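Side-chain contacts in malonyl CoA-acyl carrier protein transacylase (Clostridium perfringens, PDB 3PTW), which probably transfers the malonyl group of malonyl-CoA to acyl carrier protein, the step that supplies two-carbon extender units for fatty acid synthesis: residues 34-39 with 108-113; 220-225 with 233-238; 261-264 with 269-272. All blocks are in the same frame, centred on the assembly; numbering follows the deposited sequence.

Interaction 1 of 3, residues 34-39 with 108-113; sequences KRSSEA and DGVKLV
V110 and A39 form the apolar part of this helix crossing, a small residue facing a branched one. The CB of A39, directed at the other helix, meets CG2 of V110 at 4.2 Å. That methyl occupies the rotamer position of V110 between the backbone N and the carbonyl carbon, while CG1 turns to S36 and lies 3.8 Å from its OG. The axes of segments 34-39 and 108-113 approach to 9.4 Å here and cross at -53°, and A39 and S36 are the residues of 34-39 that V110 meets.

A second kind of contact joins an aliphatic chain to a backbone oxygen. K111 bends at three successive torsions and curls back along its own helix, bringing its CD to 3.4 Å from the carbonyl O of A39; higher up the chain, CG of K111 lies 4.4 Å from CB of A39. It is thus the methylenes of the lysine that cover the alanine, whereas NZ stays with its own helix, a long 3.8 Å from OD1 of D108 and in a weak hydrogen bond to the carbonyl of E107.

The polar interactions run past the interface. The buried hydroxyl of S36 is hydrogen-bonded to T68 on helix 59-79, whose residues I67 and T68 also touch V110. R35 adds a salt bridge to E107 at the start of helix 106-122.

Between the two segments the chemistry is therefore van der Waals contact alone: A39, S36, V110 and the lysine methylenes make it up, and the buried serine hydroxyl is satisfied by a third helix.

Interaction 2 of 3, residues 220-225 with 233-238; sequences NKLNGI and EAYLED
L222, the first residue of 220-225 to meet the other segment, sends its CD1 across to Y235, 3.8 Å from CB and 4.1 Å from CG of the tyrosine. The two side chains cross at about a right angle, and the leucine methyl reaches the root of the ring obliquely. Beyond the leucine, the tyrosine ring leads away from the segment, and its hydroxyl is hydrogen-bonded to E94. I241 of helix 241-248 and L98 of helix 93-100 touch both residues, so the pair belongs to a larger apolar cluster. The carbonyl O of L222 accepts a hydrogen bond of 3.1 Å from NZ of the preceding K221, the ammonium standing 34° out of the carbonyl plane.

After G224, whose positive phi suits glycine, the chain enters strand 225-228. This strand and the short, weakly bonded 233-234 form an antiparallel hairpin at one margin of the mixed sheet, with Y235 still bonded through its backbone to V226; on its other flank I225 pairs with H85 and S87.

I225 places its CG2 branch anti to the backbone N, and from there the methyl meets CB of A234 at 3.7 Å, methyl against methyl.

Interaction 3 of 3, residues 261-264 with 269-272; sequences KMIE and TFIE
The ring of F270 is the one flat group that carries this contact: M262 SD and I263 CG1, from helix 255-264, meet it at the edge, while M262 CE comes in obliquely. M262 and I263, neighbours in sequence, take adjacent parts of that edge. The sulfur of M262 lies in the ring plane, 5.3 Å from the F270 centroid and 88° off the ring normal: a Met-aromatic contact of the edge type. CE of the same methionine approaches CE1 of F270 at 3.8 Å, and its CB is 3.9 Å from that carbon, so both ends of the bent chain touch the ring.

I263 uses its longer branch. With CG1 anti to the carbonyl carbon (chi1 -68°), the chain swings towards the strand, and CG1 reaches CZ of F270 at 3.7 Å, again in the ring plane. The isoleucine side chain crosses the phenylalanine at about a right angle, its terminal CD1 lying 4.1 Å from CE2 of F270.

On the helix itself, K261 and E264 pair one turn apart. NZ of K261 meets OE1 of E264 at 2.7 Å, from above the carboxylate plane (48° out of it).

L7 of strand 4-8 touches both M262 and F270, and V290 touches both I263 and F270. The arrangement is that of a helix laid against the parallel part of a mixed sheet, in which helix 255-264 turns through a short loop into strand 269-273, which is flanked by strands 4-8 and 291-295. Such helix-to-sheet packing is typical of the α/β core of the acyl transferase domain.

How the interactions relate
From the N terminus the three contacts occur in series, none nesting within or crossing another. Interaction 1 closes the longest loop, 68 residues that include helix 59-79 and strand 86-89, and joins two helices at a distance from the other contacts, its centre about 23 Å and 28 Å from those of interactions 2 and 3. Interaction 2 closes a short hairpin at the sheet margin. Interaction 3 spans only a four-residue turn, holding a helix to the strand that follows it. The last two meet where CB of E233 packs 4.1 Å from CG of K261, and both reach the same mixed sheet, one at its margin and one in its interior.

Interaction 1 of 3, residues 34-39 with 108-113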
ATOM      1  N   LYS A  34       9.167 -10.820  16.756  1.00 39.02           N
ATOM      2  CA  LYS A  34       9.661 -10.556  18.105  1.00 39.38           C
ATOM      3  C   LYS A  34       9.913  -9.055  18.313  1.00 38.54           C
ATOM      4  O   LYS A  34       9.486  -8.478  19.310  1.00 38.69           O
ATOM      5  CB  LYS A  34      10.940 -11.365  18.368  1.00 39.85           C
ATOM      6  CG  LYS A  34      10.777 -12.549  19.317  1.00 46.98           C
ATOM      7  CD  LYS A  34       9.978 -13.692  18.726  1.00 41.30           C
ATOM      8  CE  LYS A  34       9.741 -14.779  19.768  1.00 48.35           C
ATOM      9  NZ  LYS A  34       8.569 -15.626  19.405  1.00 42.97           N
ATOM     10  N   ARG A  35      10.571  -8.430  17.343  1.00 37.93           N
ATOM     11  CA  ARG A  35      10.915  -7.014  17.413  1.00 38.11           C
ATOM     12  C   ARG A  35       9.680  -6.105  17.338  1.00 38.19           C
ATOM     13  O   ARG A  35       9.645  -5.034  17.953  1.00 38.09           O
ATOM     14  CB  ARG A  35      11.894  -6.665  16.292  1.00 37.48           C
ATOM     15  CG  ARG A  35      13.305  -7.208  16.495  1.00 47.77           C
ATOM     16  CD  ARG A  35      14.098  -7.167  15.192  1.00 38.92           C
ATOM     17  NE  ARG A  35      14.246  -5.811  14.653  1.00 47.86           N
ATOM     18  CZ  ARG A  35      14.543  -5.517  13.386  1.00 38.95           C
ATOM     19  NH1 ARG A  35      14.651  -4.243  13.009  1.00 47.26           N
ATOM     20  NH2 ARG A  35      14.725  -6.480  12.492  1.00 47.25           N
ATOM     21  N   SER A  36       8.676  -6.536  16.572  1.00 37.95           N
ATOM     22  CA  SER A  36       7.466  -5.750  16.392  1.00 37.59           C
ATOM     23  C   SER A  36       6.682  -5.760  17.691  1.00 38.88           C
ATOM     24  O   SER A  36       6.185  -4.718  18.146  1.00 39.00           O
ATOM     25  CB  SER A  36       6.619  -6.303  15.242  1.00 36.57           C
ATOM     26  OG  SER A  36       5.476  -5.482  15.035  1.00 36.32           O
ATOM     27  N   SER A  37       6.588  -6.942  18.283  1.00 39.94           N
ATOM     28  CA  SER A  37       5.972  -7.098  19.591  1.00 42.01           C
ATOM     29  C   SER A  37       6.661  -6.235  20.638  1.00 43.31           C
ATOM     30  O   SER A  37       5.989  -5.509  21.367  1.00 43.43           O
ATOM     31  CB  SER A  37       5.976  -8.562  20.016  1.00 42.48           C
ATOM     32  OG  SER A  37       5.107  -9.289  19.184  1.00 39.04           O
ATOM     33  N   GLU A  38       7.993  -6.310  20.704  1.00 44.39           N
ATOM     34  CA  GLU A  38       8.760  -5.486  21.645  1.00 45.68           C
ATOM     35  C   GLU A  38       8.495  -4.001  21.427  1.00 45.15           C
ATOM     36  O   GLU A  38       8.266  -3.271  22.379  1.00 46.09           O
ATOM     37  CB  GLU A  38      10.266  -5.772  21.559  1.00 46.68           C
ATOM     38  CG  GLU A  38      10.721  -7.043  22.277  1.00 65.90           C
ATOM     39  CD  GLU A  38      10.492  -7.018  23.795  1.00 49.96           C
ATOM     40  OE1 GLU A  38      10.695  -8.074  24.433  1.00 67.99           O
ATOM     41  OE2 GLU A  38      10.113  -5.960  24.354  1.00 67.33           O
ATOM     42  N   ALA A  39       8.497  -3.564  20.170  1.00 44.04           N
ATOM     43  CA  ALA A  39       8.317  -2.152  19.871  1.00 43.71           C
ATOM     44  C   ALA A  39       6.908  -1.649  20.227  1.00 43.83           C
ATOM     45  O   ALA A  39       6.762  -0.541  20.737  1.00 43.93           O
ATOM     46  CB  ALA A  39       8.648  -1.860  18.407  1.00 42.68           C
ATOM     47  N   ASP A 108      10.404   2.034  14.357  1.00 36.08           N
ATOM     48  CA  ASP A 108       9.741   3.319  14.179  1.00 36.36           C
ATOM     49  C   ASP A 108       8.632   3.196  13.148  1.00 35.65           C
ATOM     50  O   ASP A 108       7.562   3.790  13.297  1.00 35.59           O
ATOM     51  CB  ASP A 108      10.747   4.397  13.768  1.00 36.54           C
ATOM     52  CG  ASP A 108      11.795   4.651  14.832  1.00 43.32           C
ATOM     53  OD1 ASP A 108      11.579   4.276  16.007  1.00 38.10           O
ATOM     54  OD2 ASP A 108      12.843   5.227  14.494  1.00 37.57           O
ATOM     55  N   GLY A 109       8.889   2.401  12.114  1.00 35.05           N
ATOM     56  CA  GLY A 109       7.883   2.096  11.106  1.00 34.13           C
ATOM     57  C   GLY A 109       6.622   1.539  11.731  1.00 34.21           C
ATOM     58  O   GLY A 109       5.545   2.120  11.582  1.00 34.46           O
ATOM     59  N   VAL A 110       6.743   0.433  12.460  1.00 34.27           N
ATOM     60  CA  VAL A 110       5.544  -0.192  13.017  1.00 34.42           C
ATOM     61  C   VAL A 110       4.792   0.710  13.978  1.00 34.62           C
ATOM     62  O   VAL A 110       3.582   0.838  13.847  1.00 34.09           O
ATOM     63  CB  VAL A 110       5.771  -1.596  13.624  1.00 34.85           C
ATOM     64  CG1 VAL A 110       5.802  -2.628  12.530  1.00 43.60           C
ATOM     65  CG2 VAL A 110       7.025  -1.658  14.498  1.00 44.38           C
ATOM     66  N   LYS A 111       5.510   1.362  14.902  1.00 35.81           N
ATOM     67  CA  LYS A 111       4.890   2.303  15.834  1.00 36.63           C
ATOM     68  C   LYS A 111       4.157   3.426  15.104  1.00 35.13           C
ATOM     69  O   LYS A 111       3.045   3.786  15.481  1.00 35.22           O
ATOM     70  CB  LYS A 111       5.893   2.880  16.861  1.00 38.84           C
ATOM     71  CG  LYS A 111       6.419   1.869  17.890  1.00 40.45           C
ATOM     72  CD  LYS A 111       6.747   2.480  19.273  1.00 42.91           C
ATOM     73  CE  LYS A 111       8.078   3.220  19.315  1.00 41.85           C
ATOM     74  NZ  LYS A 111       9.025   2.712  18.273  1.00 44.22           N
ATOM     75  N   LEU A 112       4.777   3.966  14.058  1.00 33.86           N
ATOM     76  CA  LEU A 112       4.207   5.087  13.318  1.00 33.36           C
ATOM     77  C   LEU A 112       2.892   4.743  12.604  1.00 32.57           C
ATOM     78  O   LEU A 112       1.917   5.508  12.676  1.00 32.47           O
ATOM     79  CB  LEU A 112       5.224   5.630  12.306  1.00 33.25           C
ATOM     80  CG  LEU A 112       4.841   6.899  11.549  1.00 39.24           C
ATOM     81  CD1 LEU A 112       4.646   8.069  12.508  1.00 33.73           C
ATOM     82  CD2 LEU A 112       5.904   7.228  10.509  1.00 33.60           C
ATOM     83  N   VAL A 113       2.855   3.599  11.923  1.00 31.83           N
ATOM     84  CA  VAL A 113       1.668   3.256  11.135  1.00 32.11           C
ATOM     85  C   VAL A 113       0.454   2.879  11.994  1.00 32.38           C
ATOM     86  O   VAL A 113      -0.690   3.011  11.550  1.00 32.74           O
ATOM     87  CB  VAL A 113       1.931   2.187  10.049  1.00 31.69           C
ATOM     88  CG1 VAL A 113       2.946   2.713   8.997  1.00 25.56           C
ATOM     89  CG2 VAL A 113       2.354   0.852  10.673  1.00 25.24           C
TER

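Interaction 2 of 3, residues 220-225 with 233-238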
ATOM      1  N   ASN A 220      16.100   8.997   7.780  1.00 41.50           N
ATOM      2  CA  ASN A 220      17.389   8.938   7.108  1.00 42.45           C
ATOM      3  C   ASN A 220      17.269   9.098   5.595  1.00 42.16           C
ATOM      4  O   ASN A 220      16.166   9.056   5.029  1.00 41.01           O
ATOM      5  CB  ASN A 220      18.072   7.604   7.405  1.00 43.18           C
ATOM      6  CG  ASN A 220      18.177   7.318   8.886  1.00 49.88           C
ATOM      7  OD1 ASN A 220      18.904   7.999   9.605  1.00 44.74           O
ATOM      8  ND2 ASN A 220      17.448   6.302   9.352  1.00 43.51           N
ATOM      9  N   LYS A 221      18.423   9.272   4.955  1.00 42.55           N
ATOM     10  CA  LYS A 221      18.545   9.242   3.509  1.00 42.81           C
ATOM     11  C   LYS A 221      18.035   7.889   2.957  1.00 41.44           C
ATOM     12  O   LYS A 221      18.229   6.837   3.574  1.00 40.36           O
ATOM     13  CB  LYS A 221      20.015   9.484   3.145  1.00 44.57           C
ATOM     14  CG  LYS A 221      20.411   9.225   1.704  1.00 63.43           C
ATOM     15  CD  LYS A 221      21.924   9.028   1.589  1.00 47.02           C
ATOM     16  CE  LYS A 221      22.335   8.724   0.157  1.00 64.72           C
ATOM     17  NZ  LYS A 221      21.903   7.365  -0.271  1.00 46.59           N
ATOM     18  N   LEU A 222      17.368   7.930   1.806  1.00 41.46           N
ATOM     19  CA  LEU A 222      16.905   6.705   1.139  1.00 40.90           C
ATOM     20  C   LEU A 222      18.040   6.016   0.413  1.00 40.90           C
ATOM     21  O   LEU A 222      18.869   6.667  -0.233  1.00 41.32           O
ATOM     22  CB  LEU A 222      15.812   6.978   0.101  1.00 40.69           C
ATOM     23  CG  LEU A 222      14.716   8.041   0.200  1.00 50.75           C
ATOM     24  CD1 LEU A 222      13.424   7.458  -0.345  1.00 39.59           C
ATOM     25  CD2 LEU A 222      14.520   8.550   1.607  1.00 40.84           C
ATOM     26  N   ASN A 223      18.073   4.699   0.531  1.00 40.78           N
ATOM     27  CA  ASN A 223      18.820   3.875  -0.401  1.00 42.31           C
ATOM     28  C   ASN A 223      17.902   3.451  -1.524  1.00 40.97           C
ATOM     29  O   ASN A 223      16.731   3.150  -1.284  1.00 41.11           O
ATOM     30  CB  ASN A 223      19.329   2.631   0.290  1.00 44.42           C
ATOM     31  CG  ASN A 223      20.607   2.866   0.991  1.00 53.96           C
ATOM     32  OD1 ASN A 223      21.687   2.783   0.391  1.00 47.42           O
ATOM     33  ND2 ASN A 223      20.516   3.169   2.277  1.00 46.39           N
ATOM     34  N   GLY A 224      18.430   3.411  -2.739  1.00 39.80           N
ATOM     35  CA  GLY A 224      17.641   3.032  -3.898  1.00 38.79           C
ATOM     36  C   GLY A 224      16.482   3.968  -4.179  1.00 37.90           C
ATOM     37  O   GLY A 224      16.488   5.148  -3.794  1.00 38.22           O
ATOM     38  N   ILE A 225      15.487   3.439  -4.873  1.00 36.34           N
ATOM     39  CA  ILE A 225      14.414   4.260  -5.420  1.00 34.79           C
ATOM     40  C   ILE A 225      13.109   3.802  -4.812  1.00 33.23           C
ATOM     41  O   ILE A 225      12.798   2.608  -4.817  1.00 33.36           O
ATOM     42  CB  ILE A 225      14.355   4.164  -6.961  1.00 35.67           C
ATOM     43  CG1 ILE A 225      15.602   4.803  -7.583  1.00 40.37           C
ATOM     44  CG2 ILE A 225      13.087   4.836  -7.510  1.00 39.53           C
ATOM     45  CD1 ILE A 225      15.807   4.464  -9.065  1.00 38.57           C
ATOM     46  N   GLU A 233       5.757   9.273  -8.912  1.00 31.57           N
ATOM     47  CA  GLU A 233       7.150   9.161  -9.364  1.00 32.93           C
ATOM     48  C   GLU A 233       8.073   9.093  -8.155  1.00 32.22           C
ATOM     49  O   GLU A 233       7.612   9.176  -7.010  1.00 30.93           O
ATOM     50  CB  GLU A 233       7.553  10.324 -10.287  1.00 34.70           C
ATOM     51  CG  GLU A 233       7.340  11.706  -9.710  1.00 48.18           C
ATOM     52  CD  GLU A 233       7.600  12.827 -10.708  1.00 37.02           C
ATOM     53  OE1 GLU A 233       7.426  12.615 -11.927  1.00 49.69           O
ATOM     54  OE2 GLU A 233       7.964  13.937 -10.262  1.00 49.73           O
ATOM     55  N   ALA A 234       9.368   8.949  -8.415  1.00 32.21           N
ATOM     56  CA  ALA A 234      10.336   8.670  -7.353  1.00 32.59           C
ATOM     57  C   ALA A 234      10.481   9.830  -6.363  1.00 33.54           C
ATOM     58  O   ALA A 234      10.410  11.002  -6.755  1.00 33.57           O
ATOM     59  CB  ALA A 234      11.707   8.289  -7.961  1.00 32.96           C
ATOM     60  N   TYR A 235      10.658   9.488  -5.080  1.00 33.95           N
ATOM     61  CA  TYR A 235      11.220  10.408  -4.097  1.00 35.30           C
ATOM     62  C   TYR A 235      12.580  10.873  -4.610  1.00 37.55           C
ATOM     63  O   TYR A 235      13.395  10.047  -5.048  1.00 37.96           O
ATOM     64  CB  TYR A 235      11.470   9.700  -2.767  1.00 35.25           C
ATOM     65  CG  TYR A 235      10.279   9.543  -1.850  1.00 35.06           C
ATOM     66  CD1 TYR A 235      10.060  10.444  -0.805  1.00 34.57           C
ATOM     67  CD2 TYR A 235       9.400   8.470  -1.991  1.00 33.46           C
ATOM     68  CE1 TYR A 235       8.975  10.290   0.071  1.00 34.77           C
ATOM     69  CE2 TYR A 235       8.309   8.307  -1.121  1.00 33.90           C
ATOM     70  CZ  TYR A 235       8.104   9.224  -0.092  1.00 33.48           C
ATOM     71  OH  TYR A 235       7.029   9.086   0.774  1.00 33.67           O
ATOM     72  N   LEU A 236      12.808  12.185  -4.573  1.00 38.66           N
ATOM     73  CA  LEU A 236      14.109  12.759  -4.880  1.00 41.00           C
ATOM     74  C   LEU A 236      14.720  13.181  -3.547  1.00 42.39           C
ATOM     75  O   LEU A 236      13.999  13.356  -2.560  1.00 41.90           O
ATOM     76  CB  LEU A 236      13.971  13.942  -5.854  1.00 41.79           C
ATOM     77  CG  LEU A 236      13.248  13.652  -7.185  1.00 47.99           C
ATOM     78  CD1 LEU A 236      13.176  14.884  -8.098  1.00 42.74           C
ATOM     79  CD2 LEU A 236      13.881  12.473  -7.936  1.00 41.78           C
ATOM     80  N   GLU A 237      16.038  13.324  -3.492  1.00 43.95           N
ATOM     81  CA  GLU A 237      16.656  13.631  -2.208  1.00 45.04           C
ATOM     82  C   GLU A 237      16.341  15.050  -1.698  1.00 44.86           C
ATOM     83  O   GLU A 237      16.405  15.289  -0.497  1.00 44.66           O
ATOM     84  CB  GLU A 237      18.158  13.283  -2.158  1.00 46.74           C
ATOM     85  CG  GLU A 237      18.875  13.201  -3.506  1.00 66.28           C
ATOM     86  CD  GLU A 237      19.431  14.531  -3.974  1.00 49.97           C
ATOM     87  OE1 GLU A 237      19.329  15.526  -3.220  1.00 68.11           O
ATOM     88  OE2 GLU A 237      19.986  14.581  -5.096  1.00 68.32           O
ATOM     89  N   ASP A 238      15.967  15.967  -2.593  1.00 45.02           N
ATOM     90  CA  ASP A 238      15.550  17.305  -2.162  1.00 46.14           C
ATOM     91  C   ASP A 238      14.048  17.388  -1.835  1.00 44.35           C
ATOM     92  O   ASP A 238      13.542  18.458  -1.496  1.00 44.81           O
ATOM     93  CB  ASP A 238      15.963  18.394  -3.178  1.00 48.76           C
ATOM     94  CG  ASP A 238      16.422  19.697  -2.502  1.00 67.20           C
ATOM     95  OD1 ASP A 238      16.699  20.688  -3.219  1.00 52.25           O
ATOM     96  OD2 ASP A 238      16.523  19.742  -1.252  1.00 51.03           O
TER

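Interaction 3 of 3, residues 261-264 with 269-272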
ATOM      1  N   LYS A 261       6.399   4.435 -13.971  1.00 34.43           N
ATOM      2  CA  LYS A 261       7.743   4.949 -13.735  1.00 34.64           C
ATOM      3  C   LYS A 261       8.740   3.845 -13.403  1.00 33.61           C
ATOM      4  O   LYS A 261       9.896   3.878 -13.849  1.00 33.24           O
ATOM      5  CB  LYS A 261       7.737   6.025 -12.644  1.00 35.65           C
ATOM      6  CG  LYS A 261       7.184   7.365 -13.114  1.00 43.94           C
ATOM      7  CD  LYS A 261       8.195   8.109 -13.977  1.00 38.88           C
ATOM      8  CE  LYS A 261       7.517   9.224 -14.761  1.00 46.10           C
ATOM      9  NZ  LYS A 261       6.996   8.739 -16.078  1.00 41.69           N
ATOM     10  N   MET A 262       8.288   2.853 -12.637  1.00 33.19           N
ATOM     11  CA  MET A 262       9.132   1.712 -12.317  1.00 33.36           C
ATOM     12  C   MET A 262       9.563   1.024 -13.613  1.00 34.43           C
ATOM     13  O   MET A 262      10.736   0.708 -13.787  1.00 34.80           O
ATOM     14  CB  MET A 262       8.417   0.735 -11.369  1.00 32.39           C
ATOM     15  CG  MET A 262       8.319   1.245  -9.934  1.00 29.10           C
ATOM     16  SD  MET A 262       7.520   0.134  -8.760  1.00 30.73           S
ATOM     17  CE  MET A 262       8.866  -1.016  -8.416  1.00 26.65           C
ATOM     18  N   ILE A 263       8.602   0.803 -14.513  1.00 35.10           N
ATOM     19  CA  ILE A 263       8.862   0.186 -15.813  1.00 36.33           C
ATOM     20  C   ILE A 263       9.776   1.064 -16.673  1.00 38.07           C
ATOM     21  O   ILE A 263      10.709   0.553 -17.293  1.00 38.52           O
ATOM     22  CB  ILE A 263       7.542  -0.162 -16.559  1.00 36.18           C
ATOM     23  CG1 ILE A 263       6.819  -1.288 -15.810  1.00 29.65           C
ATOM     24  CG2 ILE A 263       7.807  -0.511 -18.050  1.00 31.63           C
ATOM     25  CD1 ILE A 263       5.511  -1.746 -16.422  1.00 34.88           C
ATOM     26  N   GLU A 264       9.502   2.372 -16.695  1.00 38.92           N
ATOM     27  CA  GLU A 264      10.384   3.365 -17.331  1.00 40.73           C
ATOM     28  C   GLU A 264      11.816   3.194 -16.854  1.00 40.68           C
ATOM     29  O   GLU A 264      12.751   3.216 -17.641  1.00 41.52           O
ATOM     30  CB  GLU A 264       9.930   4.776 -16.970  1.00 41.37           C
ATOM     31  CG  GLU A 264       9.501   5.640 -18.124  1.00 56.33           C
ATOM     32  CD  GLU A 264       9.316   7.097 -17.703  1.00 43.71           C
ATOM     33  OE1 GLU A 264       8.312   7.705 -18.133  1.00 56.50           O
ATOM     34  OE2 GLU A 264      10.157   7.619 -16.924  1.00 56.12           O
ATOM     35  N   THR A 269      10.565  -7.209 -13.805  1.00 35.38           N
ATOM     36  CA  THR A 269      10.111  -8.264 -12.903  1.00 34.28           C
ATOM     37  C   THR A 269       9.611  -7.664 -11.583  1.00 33.05           C
ATOM     38  O   THR A 269      10.371  -7.061 -10.836  1.00 32.74           O
ATOM     39  CB  THR A 269      11.226  -9.306 -12.648  1.00 34.79           C
ATOM     40  OG1 THR A 269      11.884  -9.623 -13.883  1.00 34.62           O
ATOM     41  CG2 THR A 269      10.666 -10.588 -12.031  1.00 34.16           C
ATOM     42  N   PHE A 270       8.315  -7.805 -11.332  1.00 32.54           N
ATOM     43  CA  PHE A 270       7.693  -7.295 -10.120  1.00 32.12           C
ATOM     44  C   PHE A 270       7.444  -8.422  -9.140  1.00 32.45           C
ATOM     45  O   PHE A 270       6.901  -9.466  -9.500  1.00 32.98           O
ATOM     46  CB  PHE A 270       6.382  -6.588 -10.437  1.00 31.35           C
ATOM     47  CG  PHE A 270       6.560  -5.297 -11.160  1.00 31.87           C
ATOM     48  CD1 PHE A 270       6.731  -4.109 -10.456  1.00 31.15           C
ATOM     49  CD2 PHE A 270       6.573  -5.260 -12.548  1.00 32.18           C
ATOM     50  CE1 PHE A 270       6.889  -2.895 -11.128  1.00 31.43           C
ATOM     51  CE2 PHE A 270       6.733  -4.043 -13.233  1.00 32.52           C
ATOM     52  CZ  PHE A 270       6.887  -2.867 -12.518  1.00 31.44           C
ATOM     53  N   ILE A 271       7.876  -8.206  -7.908  1.00 31.94           N
ATOM     54  CA  ILE A 271       7.627  -9.146  -6.829  1.00 31.76           C
ATOM     55  C   ILE A 271       6.769  -8.439  -5.790  1.00 30.77           C
ATOM     56  O   ILE A 271       7.252  -7.524  -5.113  1.00 30.22           O
ATOM     57  CB  ILE A 271       8.923  -9.609  -6.135  1.00 32.09           C
ATOM     58  CG1 ILE A 271      10.031  -9.919  -7.157  1.00 28.40           C
ATOM     59  CG2 ILE A 271       8.620 -10.758  -5.155  1.00 28.34           C
ATOM     60  CD1 ILE A 271      10.077 -11.335  -7.671  1.00 34.47           C
ATOM     61  N   GLU A 272       5.510  -8.866  -5.676  1.00 30.08           N
ATOM     62  CA  GLU A 272       4.624  -8.408  -4.614  1.00 29.88           C
ATOM     63  C   GLU A 272       4.995  -9.123  -3.319  1.00 29.33           C
ATOM     64  O   GLU A 272       5.075 -10.335  -3.279  1.00 29.17           O
ATOM     65  CB  GLU A 272       3.161  -8.659  -4.986  1.00 30.38           C
ATOM     66  CG  GLU A 272       2.140  -8.340  -3.894  1.00 36.39           C
ATOM     67  CD  GLU A 272       0.732  -8.185  -4.457  1.00 30.93           C
ATOM     68  OE1 GLU A 272       0.437  -8.833  -5.487  1.00 37.33           O
ATOM     69  OE2 GLU A 272      -0.089  -7.418  -3.876  1.00 36.96           O
TER